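Local coordinates for polar amino acid ABC uptake transporter substrate binding protein (Streptococcus thermophilus LMG 18311, PDB 3HV1) that probably captures polar amino acids outside the cell and delivers them to an ABC transporter for uptake, at residues Glu108-Thr113 against Leu179-Val184. Sequence-based numbering, arbitrary orientation.
Sequences EQVLVT and LLIDRV
V110 and I181 face each other as a hydrogen-bonded antiparallel pair, with V110 N giving a nearly straight bond to I181 O (2.8 Å, 173°) and I181 N returning one to V110 O. Two residues along, V112 and L179 repeat the pattern, V112 N reaching L179 O at 2.7 Å. Between them L111 and L180 form a non-hydrogen-bonded pair, where the CA hydrogens of both residues lean on carbonyl oxygens of the opposite strand. The methyls follow the alternation: CG2 of V110 and CG2 of V112 each lie 4.2 Å from I181 CG2, while L180, its CG anti to the backbone N (chi1 -174°), brings CD1 to 3.9 Å from Q109 CB on the other face. Here the ladder illustrates how a type II periplasmic-binding-protein lobe is built: strand 105-114, arriving from the interlobe connection, enters the sheet antiparallel to strand 178-182, which on its far edge pairs in parallel with strand 130-133. At the Q109-D182 pair, a non-hydrogen-bonded one whose side chains diverge at CB, a side-chain link is added to the ladder. The amide of Q109, folded back by a bent chi2 (-54°), donates from NE2 to D182 OD2 (3.1 Å), meeting the carboxylate from above its plane, with the two flat groups almost perpendicular. A water donates to both Q109 OE1 and D182 OD2, bridging the pair. D182 occupies the N-cap position of helix 183-192, yet its OD1 turns to N107 ND2. Bonding of R183 N to E108 O (2.8 Å) carries the pairing into the helix's first turn, and R183 CB rests 3.7 Å from V110 CG1. Its extended chain then carries the guanidinium to V106 O and a salt bridge with E249. Farther out, F164 of helix 164-173 and A186 of helix 183-192 pack against I181.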
# COMPACT_ATOMS: atom_id res chain seq x y z
N GLU A 108 14.84 0.40 6.19
CA GLU A 108 15.67 0.10 5.03
C GLU A 108 17.10 0.46 5.38
O GLU A 108 17.35 1.13 6.38
CB GLU A 108 15.21 0.94 3.84
CG GLU A 108 15.50 2.43 3.99
CD GLU A 108 14.98 3.24 2.83
OE1 GLU A 108 15.20 2.84 1.67
OE2 GLU A 108 14.35 4.30 3.08
N GLN A 109 18.04 0.00 4.56
CA GLN A 109 19.44 0.31 4.79
C GLN A 109 19.64 1.79 4.49
O GLN A 109 19.11 2.29 3.49
CB GLN A 109 20.33 -0.51 3.86
CG GLN A 109 20.26 -1.99 4.11
CD GLN A 109 20.54 -2.33 5.56
OE1 GLN A 109 21.57 -1.93 6.10
NE2 GLN A 109 19.64 -3.07 6.18
N VAL A 110 20.37 2.48 5.36
CA VAL A 110 20.67 3.88 5.15
C VAL A 110 22.18 4.04 5.16
O VAL A 110 22.88 3.27 5.83
CB VAL A 110 20.08 4.79 6.25
CG1 VAL A 110 18.55 4.78 6.17
CG2 VAL A 110 20.57 4.34 7.63
N LEU A 111 22.67 5.00 4.39
CA LEU A 111 24.10 5.28 4.35
C LEU A 111 24.29 6.44 5.32
O LEU A 111 23.63 7.47 5.20
CB LEU A 111 24.54 5.72 2.95
CG LEU A 111 25.95 6.31 2.88
CD1 LEU A 111 26.99 5.21 3.12
CD2 LEU A 111 26.17 6.97 1.53
N VAL A 112 25.19 6.27 6.28
CA VAL A 112 25.43 7.31 7.27
C VAL A 112 26.82 7.90 7.10
O VAL A 112 27.81 7.17 6.99
CB VAL A 112 25.29 6.75 8.70
CG1 VAL A 112 25.57 7.85 9.73
CG2 VAL A 112 23.91 6.17 8.88
N THR A 113 26.89 9.22 7.07
CA THR A 113 28.18 9.87 6.95
C THR A 113 28.12 11.09 7.84
O THR A 113 27.04 11.56 8.18
CB THR A 113 28.49 10.33 5.51
OG1 THR A 113 27.56 11.36 5.13
CG2 THR A 113 28.39 9.16 4.54
N LEU A 179 28.91 4.52 6.60
CA LEU A 179 28.43 3.33 7.27
C LEU A 179 27.07 2.94 6.72
O LEU A 179 26.19 3.80 6.58
CB LEU A 179 28.32 3.61 8.78
CG LEU A 179 27.55 2.63 9.66
CD1 LEU A 179 28.19 1.25 9.60
CD2 LEU A 179 27.54 3.15 11.09
N LEU A 180 26.89 1.67 6.40
CA LEU A 180 25.62 1.17 5.88
C LEU A 180 24.98 0.40 7.04
O LEU A 180 25.60 -0.51 7.59
CB LEU A 180 25.86 0.24 4.68
CG LEU A 180 24.64 -0.29 3.91
CD1 LEU A 180 23.95 0.88 3.22
CD2 LEU A 180 25.08 -1.33 2.88
N ILE A 181 23.77 0.76 7.43
CA ILE A 181 23.10 0.11 8.56
C ILE A 181 21.59 0.33 8.47
O ILE A 181 21.13 1.21 7.75
CB ILE A 181 23.64 0.69 9.90
CG1 ILE A 181 23.09 -0.09 11.09
CG2 ILE A 181 23.26 2.16 10.01
CD1 ILE A 181 23.67 -1.46 11.23
N ASP A 182 20.81 -0.47 9.20
CA ASP A 182 19.36 -0.31 9.18
C ASP A 182 18.95 1.06 9.70
O ASP A 182 19.50 1.55 10.68
CB ASP A 182 18.67 -1.35 10.08
CG ASP A 182 18.77 -2.77 9.54
OD1 ASP A 182 17.71 -3.43 9.46
OD2 ASP A 182 19.88 -3.23 9.23
N ARG A 183 17.96 1.66 9.05
CA ARG A 183 17.44 2.95 9.46
C ARG A 183 17.08 2.91 10.94
O ARG A 183 17.47 3.79 11.70
CB ARG A 183 16.19 3.28 8.64
CG ARG A 183 15.58 4.63 8.96
CD ARG A 183 14.18 4.73 8.39
NE ARG A 183 13.65 6.08 8.50
CZ ARG A 183 12.42 6.43 8.13
NH1 ARG A 183 11.59 5.52 7.63
NH2 ARG A 183 12.03 7.69 8.24
N VAL A 184 16.34 1.88 11.37
CA VAL A 184 15.95 1.81 12.79
C VAL A 184 17.13 1.91 13.77
O VAL A 184 16.98 2.47 14.86
CB VAL A 184 15.16 0.51 13.16
CG1 VAL A 184 13.74 0.59 12.64
CG2 VAL A 184 15.89 -0.73 12.64
O HOH W 1 22.71 -3.44 8.13